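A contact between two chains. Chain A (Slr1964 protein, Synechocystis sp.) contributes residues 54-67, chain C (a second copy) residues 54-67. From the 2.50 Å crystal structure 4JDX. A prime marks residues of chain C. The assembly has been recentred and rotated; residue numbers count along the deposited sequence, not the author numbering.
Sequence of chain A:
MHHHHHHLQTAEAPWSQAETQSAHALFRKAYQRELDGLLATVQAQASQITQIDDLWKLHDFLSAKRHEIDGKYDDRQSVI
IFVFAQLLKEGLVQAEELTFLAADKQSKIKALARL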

# COMPACT_ATOMS: atom_id res chain seq x y z
N ASP A 54 -6.04 -7.42 7.08
CA ASP A 54 -4.93 -8.06 6.37
C ASP A 54 -4.49 -7.17 5.22
O ASP A 54 -3.31 -7.10 4.89
CB ASP A 54 -5.37 -9.42 5.81
CG ASP A 54 -5.61 -10.45 6.89
OD1 ASP A 54 -5.00 -10.33 7.97
OD2 ASP A 54 -6.40 -11.38 6.64
N LEU A 55 -5.46 -6.51 4.60
CA LEU A 55 -5.21 -5.64 3.46
C LEU A 55 -4.56 -4.33 3.90
O LEU A 55 -3.79 -3.74 3.15
CB LEU A 55 -6.52 -5.38 2.71
CG LEU A 55 -6.48 -4.55 1.43
CD1 LEU A 55 -7.59 -4.99 0.49
CD2 LEU A 55 -6.60 -3.06 1.75
N TRP A 56 -4.86 -3.90 5.11
CA TRP A 56 -4.27 -2.68 5.66
C TRP A 56 -2.86 -2.96 6.19
O TRP A 56 -1.99 -2.10 6.12
CB TRP A 56 -5.15 -2.09 6.76
CG TRP A 56 -6.54 -1.72 6.31
CD1 TRP A 56 -7.72 -2.07 6.91
CD2 TRP A 56 -6.89 -0.95 5.15
NE1 TRP A 56 -8.78 -1.55 6.20
CE2 TRP A 56 -8.30 -0.86 5.12
CE3 TRP A 56 -6.16 -0.32 4.15
CZ2 TRP A 56 -8.98 -0.17 4.12
CZ3 TRP A 56 -6.84 0.36 3.16
CH2 TRP A 56 -8.23 0.43 3.15
N LYS A 57 -2.66 -4.16 6.72
CA LYS A 57 -1.34 -4.57 7.17
C LYS A 57 -0.39 -4.63 5.98
O LYS A 57 0.76 -4.20 6.07
CB LYS A 57 -1.41 -5.95 7.83
CG LYS A 57 -2.10 -5.95 9.18
CD LYS A 57 -2.00 -7.31 9.85
CE LYS A 57 -2.85 -7.39 11.10
NZ LYS A 57 -4.29 -7.52 10.76
N LEU A 58 -0.89 -5.17 4.87
CA LEU A 58 -0.12 -5.25 3.64
C LEU A 58 0.23 -3.85 3.16
O LEU A 58 1.35 -3.58 2.74
CB LEU A 58 -0.92 -5.98 2.57
CG LEU A 58 -0.35 -5.91 1.15
CD1 LEU A 58 1.01 -6.60 1.07
CD2 LEU A 58 -1.34 -6.50 0.15
N HIS A 59 -0.76 -2.97 3.22
CA HIS A 59 -0.56 -1.58 2.82
C HIS A 59 0.54 -0.93 3.64
O HIS A 59 1.41 -0.24 3.10
CB HIS A 59 -1.86 -0.80 3.00
CG HIS A 59 -1.71 0.67 2.74
ND1 HIS A 59 -1.48 1.18 1.48
CD2 HIS A 59 -1.73 1.72 3.58
CE1 HIS A 59 -1.39 2.49 1.56
NE2 HIS A 59 -1.54 2.85 2.82
N ASP A 60 0.50 -1.14 4.96
CA ASP A 60 1.50 -0.57 5.86
C ASP A 60 2.88 -1.10 5.50
O ASP A 60 3.87 -0.37 5.51
CB ASP A 60 1.17 -0.91 7.31
CG ASP A 60 -0.13 -0.28 7.78
OD1 ASP A 60 -0.56 0.72 7.18
OD2 ASP A 60 -0.71 -0.79 8.76
N PHE A 61 2.93 -2.40 5.20
CA PHE A 61 4.17 -3.06 4.83
C PHE A 61 4.80 -2.43 3.58
O PHE A 61 5.99 -2.12 3.57
CB PHE A 61 3.91 -4.55 4.60
CG PHE A 61 5.09 -5.30 4.03
CD1 PHE A 61 6.13 -5.71 4.84
CD2 PHE A 61 5.16 -5.59 2.68
CE1 PHE A 61 7.21 -6.40 4.32
CE2 PHE A 61 6.23 -6.28 2.15
CZ PHE A 61 7.26 -6.68 2.97
N LEU A 62 3.99 -2.25 2.54
CA LEU A 62 4.46 -1.63 1.30
C LEU A 62 4.94 -0.20 1.52
O LEU A 62 5.99 0.19 1.01
CB LEU A 62 3.36 -1.63 0.24
CG LEU A 62 3.20 -2.90 -0.59
CD1 LEU A 62 1.87 -2.88 -1.33
CD2 LEU A 62 4.36 -3.04 -1.57
N SER A 63 4.16 0.57 2.26
CA SER A 63 4.51 1.96 2.55
C SER A 63 5.90 2.02 3.17
O SER A 63 6.72 2.86 2.81
CB SER A 63 3.50 2.58 3.51
OG SER A 63 2.26 2.89 2.87
N ALA A 64 6.15 1.10 4.10
CA ALA A 64 7.38 1.10 4.87
C ALA A 64 8.54 0.58 4.04
O ALA A 64 9.60 1.20 3.98
CB ALA A 64 7.21 0.24 6.12
N LYS A 65 8.33 -0.57 3.39
CA LYS A 65 9.39 -1.20 2.61
C LYS A 65 9.79 -0.31 1.45
O LYS A 65 10.94 -0.33 1.01
CB LYS A 65 8.94 -2.57 2.10
CG LYS A 65 10.05 -3.61 2.07
CD LYS A 65 10.47 -4.01 3.48
CE LYS A 65 11.44 -5.18 3.48
NZ LYS A 65 12.68 -4.89 2.71
N ARG A 66 8.85 0.48 0.95
CA ARG A 66 9.11 1.36 -0.18
C ARG A 66 9.96 2.55 0.25
O ARG A 66 10.83 3.00 -0.50
CB ARG A 66 7.80 1.85 -0.79
CG ARG A 66 8.02 2.77 -1.98
CD ARG A 66 6.76 2.93 -2.81
NE ARG A 66 6.95 3.86 -3.92
CZ ARG A 66 6.07 4.07 -4.89
NH1 ARG A 66 4.92 3.41 -4.90
NH2 ARG A 66 6.34 4.94 -5.85
N HIS A 67 9.71 3.06 1.45
CA HIS A 67 10.45 4.20 1.97
C HIS A 67 11.87 3.77 2.34
O HIS A 67 12.83 4.51 2.14
CB HIS A 67 9.75 4.80 3.19
CG HIS A 67 10.42 6.04 3.71
ND1 HIS A 67 10.97 6.10 4.98
CD2 HIS A 67 10.64 7.24 3.14
CE1 HIS A 67 11.49 7.30 5.17
NE2 HIS A 67 11.31 8.01 4.07
N ASP C 54 3.97 -2.07 -11.75
CA ASP C 54 2.63 -2.55 -11.44
C ASP C 54 2.43 -2.57 -9.93
O ASP C 54 1.34 -2.29 -9.43
CB ASP C 54 2.41 -3.96 -12.00
CG ASP C 54 2.39 -3.99 -13.52
OD1 ASP C 54 2.11 -2.94 -14.14
OD2 ASP C 54 2.64 -5.07 -14.09
N LEU C 55 3.50 -2.90 -9.21
CA LEU C 55 3.45 -2.97 -7.76
C LEU C 55 3.35 -1.57 -7.16
O LEU C 55 2.70 -1.37 -6.13
CB LEU C 55 4.70 -3.66 -7.22
CG LEU C 55 4.81 -3.72 -5.70
CD1 LEU C 55 3.62 -4.47 -5.10
CD2 LEU C 55 6.13 -4.36 -5.29
N TRP C 56 3.99 -0.61 -7.81
CA TRP C 56 3.94 0.77 -7.35
C TRP C 56 2.56 1.37 -7.61
O TRP C 56 2.08 2.19 -6.83
CB TRP C 56 5.03 1.61 -8.02
CG TRP C 56 6.42 1.08 -7.78
CD1 TRP C 56 7.43 0.99 -8.69
CD2 TRP C 56 6.94 0.54 -6.55
NE1 TRP C 56 8.54 0.45 -8.11
CE2 TRP C 56 8.27 0.16 -6.80
CE3 TRP C 56 6.41 0.35 -5.27
CZ2 TRP C 56 9.08 -0.40 -5.81
CZ3 TRP C 56 7.22 -0.20 -4.30
CH2 TRP C 56 8.54 -0.57 -4.57
N LYS C 57 1.94 0.97 -8.71
CA LYS C 57 0.58 1.39 -9.03
C LYS C 57 -0.38 0.90 -7.96
O LYS C 57 -1.22 1.65 -7.48
CB LYS C 57 0.15 0.83 -10.38
CG LYS C 57 0.82 1.48 -11.58
CD LYS C 57 0.29 0.88 -12.86
CE LYS C 57 1.02 1.42 -14.08
NZ LYS C 57 0.48 0.83 -15.33
N LEU C 58 -0.25 -0.38 -7.60
CA LEU C 58 -1.09 -0.98 -6.58
C LEU C 58 -0.97 -0.20 -5.28
O LEU C 58 -1.96 0.05 -4.59
CB LEU C 58 -0.68 -2.43 -6.35
CG LEU C 58 -1.39 -3.14 -5.19
CD1 LEU C 58 -2.90 -3.08 -5.37
CD2 LEU C 58 -0.90 -4.59 -5.08
N HIS C 59 0.26 0.18 -4.95
CA HIS C 59 0.55 0.90 -3.72
C HIS C 59 -0.12 2.28 -3.73
O HIS C 59 -0.70 2.70 -2.73
CB HIS C 59 2.06 1.05 -3.56
CG HIS C 59 2.46 1.86 -2.37
ND1 HIS C 59 3.06 3.10 -2.48
CD2 HIS C 59 2.36 1.62 -1.04
CE1 HIS C 59 3.31 3.58 -1.28
NE2 HIS C 59 2.89 2.70 -0.39
N ASP C 60 -0.02 2.97 -4.85
CA ASP C 60 -0.61 4.29 -5.00
C ASP C 60 -2.13 4.19 -4.93
O ASP C 60 -2.80 5.05 -4.36
CB ASP C 60 -0.20 4.91 -6.34
CG ASP C 60 1.28 5.21 -6.41
OD1 ASP C 60 1.93 5.30 -5.34
OD2 ASP C 60 1.80 5.37 -7.53
N PHE C 61 -2.66 3.12 -5.51
CA PHE C 61 -4.10 2.87 -5.51
C PHE C 61 -4.61 2.69 -4.09
O PHE C 61 -5.60 3.31 -3.69
CB PHE C 61 -4.41 1.63 -6.36
CG PHE C 61 -5.82 1.14 -6.22
CD1 PHE C 61 -6.84 1.71 -6.95
CD2 PHE C 61 -6.12 0.10 -5.35
CE1 PHE C 61 -8.14 1.26 -6.82
CE2 PHE C 61 -7.42 -0.35 -5.22
CZ PHE C 61 -8.43 0.23 -5.96
N LEU C 62 -3.93 1.83 -3.33
CA LEU C 62 -4.25 1.62 -1.92
C LEU C 62 -4.15 2.91 -1.13
O LEU C 62 -5.03 3.23 -0.32
CB LEU C 62 -3.31 0.58 -1.31
CG LEU C 62 -3.74 -0.88 -1.42
CD1 LEU C 62 -2.57 -1.81 -1.10
CD2 LEU C 62 -4.92 -1.15 -0.49
N SER C 63 -3.08 3.66 -1.36
CA SER C 63 -2.87 4.93 -0.68
C SER C 63 -4.07 5.85 -0.88
O SER C 63 -4.60 6.41 0.07
CB SER C 63 -1.61 5.63 -1.21
OG SER C 63 -0.42 4.94 -0.88
N ALA C 64 -4.48 5.98 -2.14
CA ALA C 64 -5.54 6.89 -2.53
C ALA C 64 -6.88 6.48 -1.93
O ALA C 64 -7.58 7.30 -1.33
CB ALA C 64 -5.65 6.96 -4.05
N LYS C 65 -7.23 5.21 -2.08
CA LYS C 65 -8.52 4.70 -1.63
C LYS C 65 -8.65 4.71 -0.12
O LYS C 65 -9.71 5.02 0.41
CB LYS C 65 -8.75 3.29 -2.16
CG LYS C 65 -9.33 3.25 -3.57
CD LYS C 65 -10.73 3.83 -3.58
CE LYS C 65 -11.33 3.83 -4.98
NZ LYS C 65 -12.69 4.45 -4.98
N ARG C 66 -7.57 4.38 0.58
CA ARG C 66 -7.61 4.34 2.03
C ARG C 66 -7.88 5.74 2.58
O ARG C 66 -8.59 5.90 3.57
CB ARG C 66 -6.30 3.80 2.59
CG ARG C 66 -6.34 3.60 4.09
CD ARG C 66 -5.14 2.83 4.60
NE ARG C 66 -5.20 2.62 6.04
CZ ARG C 66 -4.48 1.72 6.71
NH1 ARG C 66 -3.64 0.93 6.06
NH2 ARG C 66 -4.60 1.62 8.02
N HIS C 67 -7.30 6.75 1.93
CA HIS C 67 -7.56 8.13 2.30
C HIS C 67 -9.01 8.49 2.01
O HIS C 67 -9.75 8.91 2.90
CB HIS C 67 -6.64 9.07 1.52
CG HIS C 67 -5.24 9.14 2.06
ND1 HIS C 67 -4.14 8.77 1.32
CD2 HIS C 67 -4.77 9.55 3.26
CE1 HIS C 67 -3.05 8.94 2.05
NE2 HIS C 67 -3.41 9.42 3.23
O HOH W 1 4.62 5.35 -8.29

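Residues 54-67 are helical in both chains, and the two helices cross at -120°, with their axes 10.3 Å apart at closest approach. The pairing is reciprocal: His59 lies across from Leu62′ and Leu62 from His59′, each pair with CA atoms 6.8 Å apart, while Trp56 faces the Arg66′ end and Arg66 the Trp56′ end. Positions 59, 62 and 66 lie along one side of each helix and direct their CA-to-CB bonds toward the partner. Together the stretches bury 829 Å², with the arginines contributing the largest areas.

The apolar contacts centre on the two copies of Leu62. Leu62′ CD2 lies 3.4 Å from Leu55 CD2, and Leu62 CD2 lies 3.9 Å from Leu55′ CD1. Leu55 starts sideways in both chains, but its t chi1 brings the end of the side chain nearer the other helix, where a branched aliphatic residue can meet leucine without leaving a polar group unpaired. The two copies differ in chi2, t in Leu55 and p in Leu55′. Trp56 adds a looser apolar contact, CZ3 to Leu62′ CD2 at 4.4 Å.

The histidines occupy the middle of the crossing. The side chain of His59 fits as a knob among His59′, Leu62′, Ser63′ and Arg66′, with its ND1 3.4 Å from Leu62′ CB. The His59 and His59′ rings are nearly parallel, at 23°, but slid apart with centroids separated by 6.0 Å, so they barely overlap. A flat ring suits this site because it can fill the space beside leucine while offering nitrogens to polar groups. His59′ uses both of its nitrogens: NE2 forms a weak hydrogen bond with Ser63 OG at 3.3 Å, and ND1 accepts a weak one from Arg66 NH1 at 3.1 Å. In the other copy, His59 CD2 rather than a nitrogen approaches Arg66′ NH1, at 3.2 Å, and Ser63′ OG instead donates within its own helix to His59′ O at 2.9 Å.

The arginines combine charge with packing. Their nearly extended side chains, t through chi3, carry the guanidinium groups across to the partner helix, where the acidic group of residue 60 supplies the opposite charge. Asp60 begins pointing away, yet its carboxylate comes nearer and forms a salt bridge from OD1 to Arg66′ NH1 at 3.3 Å; the counterpart joins Arg66 NH1 to Asp60′ OD1 at 3.6 Å. Arg66′ NH1 also donates a weak hydrogen bond to the backbone Trp56 O at 3.5 Å. In both directions tryptophan CE3 lies over one face of the guanidinium, and Trp56 CZ3 reaches Arg66′ CD at 3.3 Å, so the tryptophan packs against both the guanidinium and its aliphatic stem.

A single water also connects one of these pairs, accepting from Arg66 NH2 at 3.0 Å and donating to Asp60′ OD2 at 2.9 Å, thereby bridging the pair with the longer salt bridge.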